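StiE protein (Stigmatella aurantiaca, PDB 6ECX) is a modular polyketide synthase subunit whose O-methyltransferase domain, the part in this chain, binds S-adenosylmethionine and probably methylates a hydroxyl of the carrier-bound polyketide intermediate. Local coordinates at residues Ile11-Leu19 against Ser267-Ala277; Phe37-Val47 against Arg68-Arg77. All blocks are in the same frame, centred on the assembly; numbering follows the deposited sequence.

Contact 1 of 2, residues Ile11-Leu19 against Ser267-Ala277; sequences IIASFYDSL and SFGSYENVYKA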
loop_
_atom_site.group_PDB
_atom_site.type_symbol
_atom_site.label_atom_id
_atom_site.label_comp_id
_atom_site.label_asym_id
_atom_site.label_seq_id
_atom_site.Cartn_x
_atom_site.Cartn_y
_atom_site.Cartn_z
ATOM N N ILE A 11 -13.750 4.063 -10.670
ATOM C CA ILE A 11 -12.960 2.862 -10.932
ATOM C C ILE A 11 -12.147 2.467 -9.703
ATOM O O ILE A 11 -11.888 1.277 -9.476
ATOM C CB ILE A 11 -12.059 3.084 -12.164
ATOM C CG1 ILE A 11 -12.909 3.402 -13.397
ATOM C CG2 ILE A 11 -11.168 1.871 -12.423
ATOM C CD1 ILE A 11 -12.094 3.719 -14.627
ATOM N N ILE A 12 -11.741 3.443 -8.887
ATOM C CA ILE A 12 -10.928 3.145 -7.709
ATOM C C ILE A 12 -11.752 2.407 -6.659
ATOM O O ILE A 12 -11.264 1.464 -6.022
ATOM C CB ILE A 12 -10.311 4.443 -7.151
ATOM C CG1 ILE A 12 -9.227 4.959 -8.098
ATOM C CG2 ILE A 12 -9.752 4.236 -5.743
ATOM C CD1 ILE A 12 -8.614 6.263 -7.649
ATOM N N ALA A 13 -13.014 2.805 -6.476
ATOM C CA ALA A 13 -13.843 2.194 -5.442
ATOM C C ALA A 13 -14.173 0.735 -5.748
ATOM O O ALA A 13 -14.360 -0.058 -4.819
ATOM C CB ALA A 13 -15.125 3.005 -5.255
ATOM N N SER A 14 -14.242 0.357 -7.030
ATOM C CA SER A 14 -14.607 -1.015 -7.381
ATOM C C SER A 14 -13.493 -2.003 -7.060
ATOM O O SER A 14 -13.770 -3.160 -6.724
ATOM C CB SER A 14 -14.973 -1.104 -8.862
ATOM O OG SER A 14 -16.118 -0.325 -9.150
ATOM N N PHE A 15 -12.236 -1.573 -7.172
ATOM C CA PHE A 15 -11.112 -2.448 -6.851
ATOM C C PHE A 15 -11.021 -2.703 -5.351
ATOM O O PHE A 15 -10.665 -3.807 -4.922
ATOM C CB PHE A 15 -9.817 -1.832 -7.386
ATOM C CG PHE A 15 -8.579 -2.229 -6.624
ATOM C CD1 PHE A 15 -7.922 -3.415 -6.905
ATOM C CD2 PHE A 15 -8.052 -1.398 -5.646
ATOM C CE1 PHE A 15 -6.777 -3.776 -6.212
ATOM C CE2 PHE A 15 -6.910 -1.756 -4.949
ATOM C CZ PHE A 15 -6.269 -2.944 -5.236
ATOM N N TYR A 16 -11.340 -1.696 -4.539
ATOM C CA TYR A 16 -11.240 -1.842 -3.093
ATOM C C TYR A 16 -12.400 -2.647 -2.517
ATOM O O TYR A 16 -12.242 -3.303 -1.481
ATOM C CB TYR A 16 -11.146 -0.459 -2.445
ATOM C CG TYR A 16 -9.750 0.133 -2.478
ATOM C CD1 TYR A 16 -8.659 -0.594 -2.015
ATOM C CD2 TYR A 16 -9.519 1.407 -2.986
ATOM C CE1 TYR A 16 -7.379 -0.065 -2.038
ATOM C CE2 TYR A 16 -8.236 1.942 -3.021
ATOM C CZ TYR A 16 -7.174 1.199 -2.542
ATOM O OH TYR A 16 -5.904 1.715 -2.566
ATOM N N ASP A 17 -13.567 -2.618 -3.165
ATOM C CA ASP A 17 -14.638 -3.530 -2.777
ATOM C C ASP A 17 -14.269 -4.976 -3.081
ATOM O O ASP A 17 -14.737 -5.894 -2.398
ATOM C CB ASP A 17 -15.938 -3.153 -3.487
ATOM C CG ASP A 17 -16.467 -1.803 -3.053
ATOM O OD1 ASP A 17 -16.306 -1.453 -1.864
ATOM O OD2 ASP A 17 -17.046 -1.093 -3.903
ATOM N N SER A 18 -13.433 -5.194 -4.097
ATOM C CA SER A 18 -12.991 -6.542 -4.430
ATOM C C SER A 18 -12.102 -7.119 -3.334
ATOM O O SER A 18 -12.269 -8.277 -2.931
ATOM C CB SER A 18 -12.258 -6.528 -5.773
ATOM O OG SER A 18 -11.012 -5.858 -5.680
ATOM N N LEU A 19 -11.144 -6.323 -2.845
ATOM C CA LEU A 19 -10.260 -6.786 -1.778
ATOM C C LEU A 19 -11.050 -7.191 -0.540
ATOM O O LEU A 19 -10.692 -8.153 0.149
ATOM C CB LEU A 19 -9.243 -5.698 -1.429
ATOM C CG LEU A 19 -8.170 -5.403 -2.474
ATOM C CD1 LEU A 19 -7.384 -4.162 -2.090
ATOM C CD2 LEU A 19 -7.239 -6.591 -2.626
ATOM N N SER A 267 -14.298 -9.942 -8.238
ATOM C CA SER A 267 -13.143 -9.308 -7.619
ATOM C C SER A 267 -11.954 -9.254 -8.570
ATOM O O SER A 267 -11.179 -8.292 -8.534
ATOM C CB SER A 267 -12.767 -10.036 -6.327
ATOM O OG SER A 267 -12.250 -11.325 -6.592
ATOM N N PHE A 268 -11.793 -10.260 -9.428
ATOM C CA PHE A 268 -10.713 -10.247 -10.404
ATOM C C PHE A 268 -11.125 -9.637 -11.736
ATOM O O PHE A 268 -10.256 -9.377 -12.575
ATOM C CB PHE A 268 -10.162 -11.665 -10.596
ATOM C CG PHE A 268 -9.294 -12.114 -9.456
ATOM C CD1 PHE A 268 -7.925 -11.919 -9.493
ATOM C CD2 PHE A 268 -9.853 -12.682 -8.325
ATOM C CE1 PHE A 268 -7.123 -12.307 -8.435
ATOM C CE2 PHE A 268 -9.058 -13.070 -7.263
ATOM C CZ PHE A 268 -7.690 -12.878 -7.317
ATOM N N GLY A 269 -12.422 -9.399 -11.948
ATOM C CA GLY A 269 -12.829 -8.448 -12.965
ATOM C C GLY A 269 -12.485 -7.018 -12.585
ATOM O O GLY A 269 -12.108 -6.214 -13.444
ATOM N N SER A 270 -12.598 -6.680 -11.294
ATOM C CA SER A 270 -12.200 -5.349 -10.846
ATOM C C SER A 270 -10.725 -5.095 -11.107
ATOM O O SER A 270 -10.309 -3.940 -11.258
ATOM C CB SER A 270 -12.503 -5.169 -9.357
ATOM O OG SER A 270 -13.895 -5.071 -9.116
ATOM N N TYR A 271 -9.921 -6.159 -11.163
ATOM C CA TYR A 271 -8.493 -6.006 -11.396
ATOM C C TYR A 271 -8.178 -5.723 -12.862
ATOM O O TYR A 271 -7.247 -4.961 -13.151
ATOM C CB TYR A 271 -7.749 -7.255 -10.914
ATOM C CG TYR A 271 -7.840 -7.489 -9.415
ATOM C CD1 TYR A 271 -8.282 -6.488 -8.555
ATOM C CD2 TYR A 271 -7.477 -8.710 -8.860
ATOM C CE1 TYR A 271 -8.364 -6.700 -7.187
ATOM C CE2 TYR A 271 -7.556 -8.931 -7.492
ATOM C CZ TYR A 271 -7.998 -7.920 -6.661
ATOM O OH TYR A 271 -8.081 -8.129 -5.302
ATOM N N GLU A 272 -8.938 -6.304 -13.798
ATOM C CA GLU A 272 -8.706 -5.999 -15.207
ATOM C C GLU A 272 -9.130 -4.571 -15.548
ATOM O O GLU A 272 -8.512 -3.933 -16.409
ATOM C CB GLU A 272 -9.427 -7.013 -16.107
ATOM C CG GLU A 272 -10.931 -6.811 -16.232
ATOM C CD GLU A 272 -11.626 -7.924 -17.001
ATOM O OE1 GLU A 272 -10.958 -8.626 -17.791
ATOM O OE2 GLU A 272 -12.850 -8.096 -16.815
ATOM N N ASN A 273 -10.169 -4.047 -14.887
ATOM C CA ASN A 273 -10.538 -2.649 -15.093
ATOM C C ASN A 273 -9.464 -1.712 -14.558
ATOM O O ASN A 273 -9.297 -0.598 -15.064
ATOM C CB ASN A 273 -11.878 -2.351 -14.427
ATOM C CG ASN A 273 -13.005 -3.163 -15.011
ATOM O OD1 ASN A 273 -13.021 -3.451 -16.207
ATOM N ND2 ASN A 273 -13.954 -3.549 -14.167
ATOM N N VAL A 274 -8.730 -2.146 -13.536
ATOM C CA VAL A 274 -7.600 -1.361 -13.065
ATOM C C VAL A 274 -6.476 -1.377 -14.098
ATOM O O VAL A 274 -5.780 -0.373 -14.291
ATOM C CB VAL A 274 -7.152 -1.871 -11.683
ATOM C CG1 VAL A 274 -5.792 -1.305 -11.294
ATOM C CG2 VAL A 274 -8.186 -1.488 -10.625
ATOM N N TYR A 275 -6.303 -2.500 -14.807
ATOM C CA TYR A 275 -5.280 -2.567 -15.852
ATOM C C TYR A 275 -5.520 -1.515 -16.929
ATOM O O TYR A 275 -4.617 -0.742 -17.271
ATOM C CB TYR A 275 -5.234 -3.965 -16.483
ATOM C CG TYR A 275 -4.231 -4.056 -17.618
ATOM C CD1 TYR A 275 -2.889 -4.327 -17.360
ATOM C CD2 TYR A 275 -4.614 -3.834 -18.938
ATOM C CE1 TYR A 275 -1.960 -4.391 -18.382
ATOM C CE2 TYR A 275 -3.691 -3.889 -19.971
ATOM C CZ TYR A 275 -2.368 -4.171 -19.685
ATOM O OH TYR A 275 -1.445 -4.234 -20.700
ATOM N N LYS A 276 -6.731 -1.491 -17.493
ATOM C CA LYS A 276 -7.078 -0.481 -18.490
ATOM C C LYS A 276 -6.894 0.928 -17.937
ATOM O O LYS A 276 -6.284 1.794 -18.579
ATOM C CB LYS A 276 -8.519 -0.689 -18.954
ATOM C CG LYS A 276 -8.856 0.017 -20.251
ATOM C CD LYS A 276 -10.136 -0.541 -20.856
ATOM C CE LYS A 276 -10.123 -0.427 -22.370
ATOM N NZ LYS A 276 -11.335 -1.027 -23.005
ATOM N N ALA A 277 -7.415 1.172 -16.736
ATOM C CA ALA A 277 -7.330 2.505 -16.156
ATOM C C ALA A 277 -5.878 2.936 -15.979
ATOM O O ALA A 277 -5.536 4.102 -16.203
ATOM C CB ALA A 277 -8.083 2.534 -14.826
#
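Phe15 and Tyr271 meet rim to rim between two helices that run nearly antiparallel, their axes 8.3 Å apart at closest approach and 147° between directions. Neither ring covers the face of the other: the planes stand at 53°, the centroids are 5.6 Å apart, and the tight point is Phe15 CD1 to Tyr271 CE1 at 3.3 Å. Phe15 swings its CG away from the backbone N (chi1 153°), which carries the ring along the flank of its helix to the Tyr271 side. Separately, Phe15 CB packs on CG2 of Val274, 3.6 Å away. Phe194 of strand 187-196 meets the Phe15 ring as well.

The remaining apolar contacts lie at the two ends. Ile11 lays its CG2 methyl on CB of Ala277 at 4.0 Å. Leu19, whose CB leaves in the other direction, brings CD2 back onto the hydroxyl end of the Tyr271 ring, the two side chains crossing at about a right angle.

Serines line the close approach, which is at the Ser18 end. Ser18 and Ser267 bring the backbones to their nearest, CA to CA 4.2 Å, and Ser18 CB sits 3.4 Å from the carbonyl O of Ser267. That same carbonyl O stands over the centre of the Tyr271 ring, which thus lies above the preceding turn of its own helix.

Polar bonding across the interface is slight. Ser270 OG lies 3.1 Å from the Ser14 carbonyl O, but its one proton can also go to Arg266 O within its own helix, so this bond is not settled. Ser267 OG is turned to Thr264 O.

With serines at the close approach and aromatic and branched side chains beside it, the helices are held chiefly by shape and apolar contact, and little by polar bonds between them.

Contact 2 of 2, residues Phe37-Val47 against Arg68-Arg77; sequences FLTWGVFQEIV and RLAVAQRELR. With SAM (S-adenosylmethionine), chain B.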
loop_
_atom_site.group_PDB
_atom_site.type_symbol
_atom_site.label_atom_id
_atom_site.label_comp_id
_atom_site.label_asym_id
_atom_site.label_seq_id
_atom_site.Cartn_x
_atom_site.Cartn_y
_atom_site.Cartn_z
ATOM N N PHE A 37 2.679 -11.368 0.594
ATOM C CA PHE A 37 2.438 -9.946 0.371
ATOM C C PHE A 37 1.072 -9.739 -0.277
ATOM O O PHE A 37 0.755 -10.383 -1.283
ATOM C CB PHE A 37 3.531 -9.344 -0.518
ATOM C CG PHE A 37 4.776 -8.954 0.226
ATOM C CD1 PHE A 37 4.698 -8.277 1.436
ATOM C CD2 PHE A 37 6.028 -9.262 -0.287
ATOM C CE1 PHE A 37 5.845 -7.911 2.116
ATOM C CE2 PHE A 37 7.178 -8.900 0.390
ATOM C CZ PHE A 37 7.085 -8.225 1.592
ATOM N N LEU A 38 0.276 -8.825 0.288
ATOM C CA LEU A 38 -1.049 -8.502 -0.232
ATOM C C LEU A 38 -1.047 -7.279 -1.152
ATOM O O LEU A 38 -2.110 -6.715 -1.430
ATOM C CB LEU A 38 -2.037 -8.311 0.922
ATOM C CG LEU A 38 -2.277 -9.578 1.757
ATOM C CD1 LEU A 38 -3.242 -9.326 2.906
ATOM C CD2 LEU A 38 -2.773 -10.725 0.878
ATOM N N THR A 39 0.121 -6.850 -1.611
ATOM C CA THR A 39 0.251 -5.991 -2.776
ATOM C C THR A 39 0.949 -6.798 -3.859
ATOM O O THR A 39 1.563 -7.834 -3.583
ATOM C CB THR A 39 1.077 -4.736 -2.485
ATOM O OG1 THR A 39 2.465 -5.082 -2.546
ATOM C CG2 THR A 39 0.744 -4.160 -1.111
ATOM N N TRP A 40 0.885 -6.310 -5.092
ATOM C CA TRP A 40 1.457 -7.057 -6.201
ATOM C C TRP A 40 2.163 -6.087 -7.138
ATOM O O TRP A 40 1.569 -5.087 -7.555
ATOM C CB TRP A 40 0.358 -7.879 -6.873
ATOM C CG TRP A 40 -0.248 -8.843 -5.858
ATOM C CD1 TRP A 40 0.326 -9.989 -5.390
ATOM C CD2 TRP A 40 -1.495 -8.705 -5.146
ATOM N NE1 TRP A 40 -0.487 -10.587 -4.458
ATOM C CE2 TRP A 40 -1.610 -9.822 -4.290
ATOM C CE3 TRP A 40 -2.529 -7.759 -5.161
ATOM C CZ2 TRP A 40 -2.716 -10.018 -3.460
ATOM C CZ3 TRP A 40 -3.626 -7.958 -4.332
ATOM C CH2 TRP A 40 -3.709 -9.078 -3.496
ATOM N N GLY A 41 3.418 -6.407 -7.487
ATOM C CA GLY A 41 4.449 -5.395 -7.658
ATOM C C GLY A 41 5.002 -4.934 -8.996
ATOM O O GLY A 41 4.321 -4.936 -10.023
ATOM N N VAL A 42 6.265 -4.506 -8.964
ATOM C CA VAL A 42 6.877 -3.698 -10.013
ATOM C C VAL A 42 7.568 -4.613 -11.019
ATOM O O VAL A 42 8.613 -5.206 -10.729
ATOM C CB VAL A 42 7.854 -2.673 -9.415
ATOM C CG1 VAL A 42 8.713 -2.021 -10.486
ATOM C CG2 VAL A 42 7.090 -1.615 -8.629
ATOM N N PHE A 43 6.976 -4.744 -12.202
ATOM C CA PHE A 43 7.624 -5.370 -13.350
ATOM C C PHE A 43 8.224 -4.252 -14.195
ATOM O O PHE A 43 7.490 -3.456 -14.787
ATOM C CB PHE A 43 6.634 -6.195 -14.174
ATOM C CG PHE A 43 6.435 -7.612 -13.681
ATOM C CD1 PHE A 43 6.228 -7.880 -12.344
ATOM C CD2 PHE A 43 6.421 -8.673 -14.573
ATOM C CE1 PHE A 43 6.035 -9.179 -11.896
ATOM C CE2 PHE A 43 6.220 -9.974 -14.123
ATOM C CZ PHE A 43 6.034 -10.224 -12.787
ATOM N N GLN A 44 9.560 -4.187 -14.249
ATOM C CA GLN A 44 10.203 -3.140 -15.037
ATOM C C GLN A 44 9.825 -3.264 -16.509
ATOM O O GLN A 44 9.667 -2.252 -17.208
ATOM C CB GLN A 44 11.725 -3.188 -14.858
ATOM C CG GLN A 44 12.210 -3.044 -13.414
ATOM C CD GLN A 44 12.389 -4.385 -12.715
ATOM O OE1 GLN A 44 11.798 -5.392 -13.113
ATOM N NE2 GLN A 44 13.217 -4.403 -11.672
ATOM N N GLU A 45 9.662 -4.495 -16.991
ATOM C CA GLU A 45 9.182 -4.764 -18.339
ATOM C C GLU A 45 8.195 -5.925 -18.295
ATOM O O GLU A 45 8.182 -6.721 -17.352
ATOM C CB GLU A 45 10.330 -5.095 -19.312
ATOM C CG GLU A 45 11.271 -3.936 -19.617
ATOM C CD GLU A 45 10.578 -2.775 -20.315
ATOM O OE1 GLU A 45 9.549 -3.013 -20.988
ATOM O OE2 GLU A 45 11.060 -1.625 -20.184
ATOM N N ILE A 46 7.351 -6.001 -19.326
ATOM C CA ILE A 46 6.538 -7.193 -19.532
ATOM C C ILE A 46 7.463 -8.387 -19.716
ATOM O O ILE A 46 8.425 -8.336 -20.491
ATOM C CB ILE A 46 5.614 -7.007 -20.748
ATOM C CG1 ILE A 46 4.525 -5.971 -20.444
ATOM C CG2 ILE A 46 5.026 -8.357 -21.207
ATOM C CD1 ILE A 46 3.827 -5.448 -21.686
ATOM N N VAL A 47 7.197 -9.463 -18.987
ATOM C CA VAL A 47 7.958 -10.690 -19.185
ATOM C C VAL A 47 7.030 -11.700 -19.862
ATOM O O VAL A 47 6.037 -12.140 -19.261
ATOM C CB VAL A 47 8.550 -11.223 -17.872
ATOM C CG1 VAL A 47 9.666 -10.294 -17.385
ATOM C CG2 VAL A 47 7.508 -11.314 -16.814
ATOM N N ARG A 68 9.248 -14.794 -9.287
ATOM C CA ARG A 68 9.272 -13.530 -10.022
ATOM C C ARG A 68 8.310 -12.521 -9.408
ATOM O O ARG A 68 8.639 -11.336 -9.282
ATOM C CB ARG A 68 8.936 -13.762 -11.494
ATOM C CG ARG A 68 9.062 -12.535 -12.378
ATOM C CD ARG A 68 10.491 -12.004 -12.412
ATOM N NE ARG A 68 10.610 -10.842 -13.291
ATOM C CZ ARG A 68 10.553 -9.584 -12.871
ATOM N NH1 ARG A 68 10.384 -9.329 -11.578
ATOM N NH2 ARG A 68 10.666 -8.582 -13.736
ATOM N N LEU A 69 7.121 -12.977 -9.009
ATOM C CA LEU A 69 6.189 -12.087 -8.328
ATOM C C LEU A 69 6.755 -11.618 -6.986
ATOM O O LEU A 69 6.618 -10.443 -6.621
ATOM C CB LEU A 69 4.846 -12.787 -8.149
ATOM C CG LEU A 69 3.781 -11.987 -7.406
ATOM C CD1 LEU A 69 3.537 -10.647 -8.085
ATOM C CD2 LEU A 69 2.500 -12.808 -7.331
ATOM N N ALA A 70 7.412 -12.517 -6.246
ATOM C CA ALA A 70 8.016 -12.113 -4.977
ATOM C C ALA A 70 9.087 -11.052 -5.194
ATOM O O ALA A 70 9.165 -10.074 -4.439
ATOM C CB ALA A 70 8.599 -13.326 -4.253
ATOM N N VAL A 71 9.910 -11.222 -6.232
ATOM C CA VAL A 71 10.917 -10.221 -6.573
ATOM C C VAL A 71 10.261 -8.868 -6.812
ATOM O O VAL A 71 10.703 -7.837 -6.287
ATOM C CB VAL A 71 11.725 -10.681 -7.801
ATOM C CG1 VAL A 71 12.550 -9.533 -8.369
ATOM C CG2 VAL A 71 12.614 -11.855 -7.436
ATOM N N ALA A 72 9.192 -8.851 -7.614
ATOM C CA ALA A 72 8.556 -7.586 -7.964
ATOM C C ALA A 72 7.860 -6.952 -6.769
ATOM O O ALA A 72 7.658 -5.731 -6.747
ATOM C CB ALA A 72 7.554 -7.791 -9.103
ATOM N N GLN A 73 7.455 -7.760 -5.790
ATOM C CA GLN A 73 6.844 -7.211 -4.591
ATOM C C GLN A 73 7.894 -6.588 -3.685
ATOM O O GLN A 73 7.648 -5.537 -3.079
ATOM C CB GLN A 73 6.068 -8.298 -3.843
ATOM C CG GLN A 73 4.772 -8.732 -4.544
ATOM C CD GLN A 73 4.158 -9.974 -3.919
ATOM O OE1 GLN A 73 4.858 -10.940 -3.625
ATOM N NE2 GLN A 73 2.847 -9.946 -3.700
ATOM N N ARG A 74 9.061 -7.233 -3.570
ATOM C CA ARG A 74 10.175 -6.627 -2.852
ATOM C C ARG A 74 10.616 -5.325 -3.518
ATOM O O ARG A 74 10.977 -4.357 -2.834
ATOM C CB ARG A 74 11.336 -7.614 -2.757
ATOM C CG ARG A 74 11.085 -8.732 -1.762
ATOM C CD ARG A 74 12.351 -9.523 -1.471
ATOM N NE ARG A 74 12.682 -10.446 -2.552
ATOM C CZ ARG A 74 12.140 -11.653 -2.689
ATOM N NH1 ARG A 74 11.236 -12.082 -1.817
ATOM N NH2 ARG A 74 12.497 -12.427 -3.700
ATOM N N GLU A 75 10.571 -5.277 -4.849
ATOM C CA GLU A 75 10.946 -4.059 -5.561
ATOM C C GLU A 75 9.967 -2.917 -5.282
ATOM O O GLU A 75 10.377 -1.759 -5.132
ATOM C CB GLU A 75 11.029 -4.352 -7.058
ATOM C CG GLU A 75 11.201 -3.122 -7.942
ATOM C CD GLU A 75 12.550 -2.435 -7.786
ATOM O OE1 GLU A 75 13.415 -2.943 -7.037
ATOM O OE2 GLU A 75 12.737 -1.376 -8.430
ATOM N N LEU A 76 8.666 -3.217 -5.223
ATOM C CA LEU A 76 7.701 -2.202 -4.811
ATOM C C LEU A 76 8.065 -1.640 -3.439
ATOM O O LEU A 76 8.078 -0.418 -3.231
ATOM C CB LEU A 76 6.293 -2.799 -4.793
ATOM C CG LEU A 76 5.182 -1.854 -4.339
ATOM C CD1 LEU A 76 4.706 -1.008 -5.508
ATOM C CD2 LEU A 76 4.038 -2.667 -3.786
ATOM N N ARG A 77 8.411 -2.532 -2.504
ATOM C CA ARG A 77 8.812 -2.113 -1.165
ATOM C C ARG A 77 10.098 -1.283 -1.184
ATOM O O ARG A 77 10.225 -0.310 -0.430
ATOM C CB ARG A 77 9.013 -3.338 -0.278
ATOM C CG ARG A 77 7.882 -3.620 0.689
ATOM C CD ARG A 77 6.731 -4.273 -0.011
ATOM N NE ARG A 77 5.579 -4.457 0.869
ATOM C CZ ARG A 77 4.428 -4.978 0.464
ATOM N NH1 ARG A 77 4.296 -5.359 -0.800
ATOM N NH2 ARG A 77 3.417 -5.114 1.310
HETATM N N SAM B . -0.634 -3.548 3.956
HETATM C CA SAM B . -0.785 -4.989 3.802
HETATM C C SAM B . 0.074 -5.504 2.655
HETATM O O SAM B . 0.564 -4.700 1.868
HETATM O OXT SAM B . 0.304 -6.706 2.488
HETATM C CB SAM B . -2.244 -5.339 3.569
HETATM C CG SAM B . -2.921 -4.540 2.464
HETATM S SD SAM B . -4.583 -5.193 2.149
HETATM C CE SAM B . -4.765 -4.828 0.384
HETATM C "C5'" SAM B . -5.646 -4.012 3.016
HETATM C "C4'" SAM B . -5.543 -4.131 4.539
HETATM O "O4'" SAM B . -6.136 -3.028 5.208
HETATM C "C3'" SAM B . -6.202 -5.369 5.140
HETATM O "O3'" SAM B . -5.267 -5.894 6.065
HETATM C "C2'" SAM B . -7.406 -4.838 5.907
HETATM O "O2'" SAM B . -7.749 -5.595 7.051
HETATM C "C1'" SAM B . -6.890 -3.468 6.323
HETATM N N9 SAM B . -7.917 -2.462 6.657
HETATM C C8 SAM B . -8.938 -2.037 5.843
HETATM N N7 SAM B . -9.639 -1.077 6.499
HETATM C C5 SAM B . -9.092 -0.886 7.720
HETATM C C6 SAM B . -9.404 -0.046 8.773
HETATM N N6 SAM B . -10.437 0.792 8.698
HETATM N N1 SAM B . -8.636 -0.069 9.927
HETATM C C2 SAM B . -7.558 -0.916 10.026
HETATM N N3 SAM B . -7.254 -1.747 8.969
HETATM C C4 SAM B . -8.003 -1.745 7.834
HETATM O O HOH W 1 10.823 -7.018 -10.213
#
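The loop of Phe37-Val47 runs across helix 64-80 without regular structure, Gly41 CA passing 4.3 Å from Gln73 CA, and Val42 N gives a 2.9 Å hydrogen bond to Ala72 O. That carbonyl also takes the helical N-H of Leu76, the two donors arriving from opposite faces of its plane, while Gly41 adds a CA-H...O contact.

Two arginines stack on phenylalanines. The Arg68 guanidinium lies almost parallel to the Phe43 ring, planes 6° apart, with CZ 4.4 Å above the ring centroid. Its NH1 gives a 2.7 Å bond to a water that bridges to Val42 O, and NH2 a weak one to Gln44 OE1. At the other end the Arg77 guanidinium rests off-centre on Phe37, with planes at 24°. At its edge are Thr39 OG1, in a weak bond from NH1, and the S-adenosylmethionine O, 2.9 Å from NH2; Asp102 forms a salt bridge with NH2 and probably steadies its charge.

Between them Gln73, its chain extended beyond CG, reaches along the loop so that NE2 bonds to Thr39 O; the modelled 2.5 Å is improbably short, its exact length doubtful. Val42 packs on Glu75 CG and Leu76.

Leu38 N donates to the cofactor OXT, at 3.1 Å. Arg77 beside the carboxylate and the Leu38 N-H bonded to it mark the methionine end of the S-adenosylmethionine pocket of this Rossmann-like methyltransferase domain.

In the fold
The two contacts, their centres about 18 Å apart, reach S-adenosylmethionine at different points. Contact 2 meets the carboxylate and supplies Leu38, Thr39 and Arg77 to the pocket, whereas contact 1 reaches the methyl side only through Leu19, whose CD1 is 3.7 Å from the cofactor CE. They touch where Leu19 CD2 packs on Trp40 CZ3 at 4.2 Å, bringing the end of helix 11-19 to the loop of contact 2. Glu164 bridges them too, touching Phe15 of contact 1 and Thr39 of contact 2. Along the chain, both segments of contact 2 fall between those of contact 1, so the helix pair 11-19 and 267-277 brackets the cofactor-binding loop in sequence.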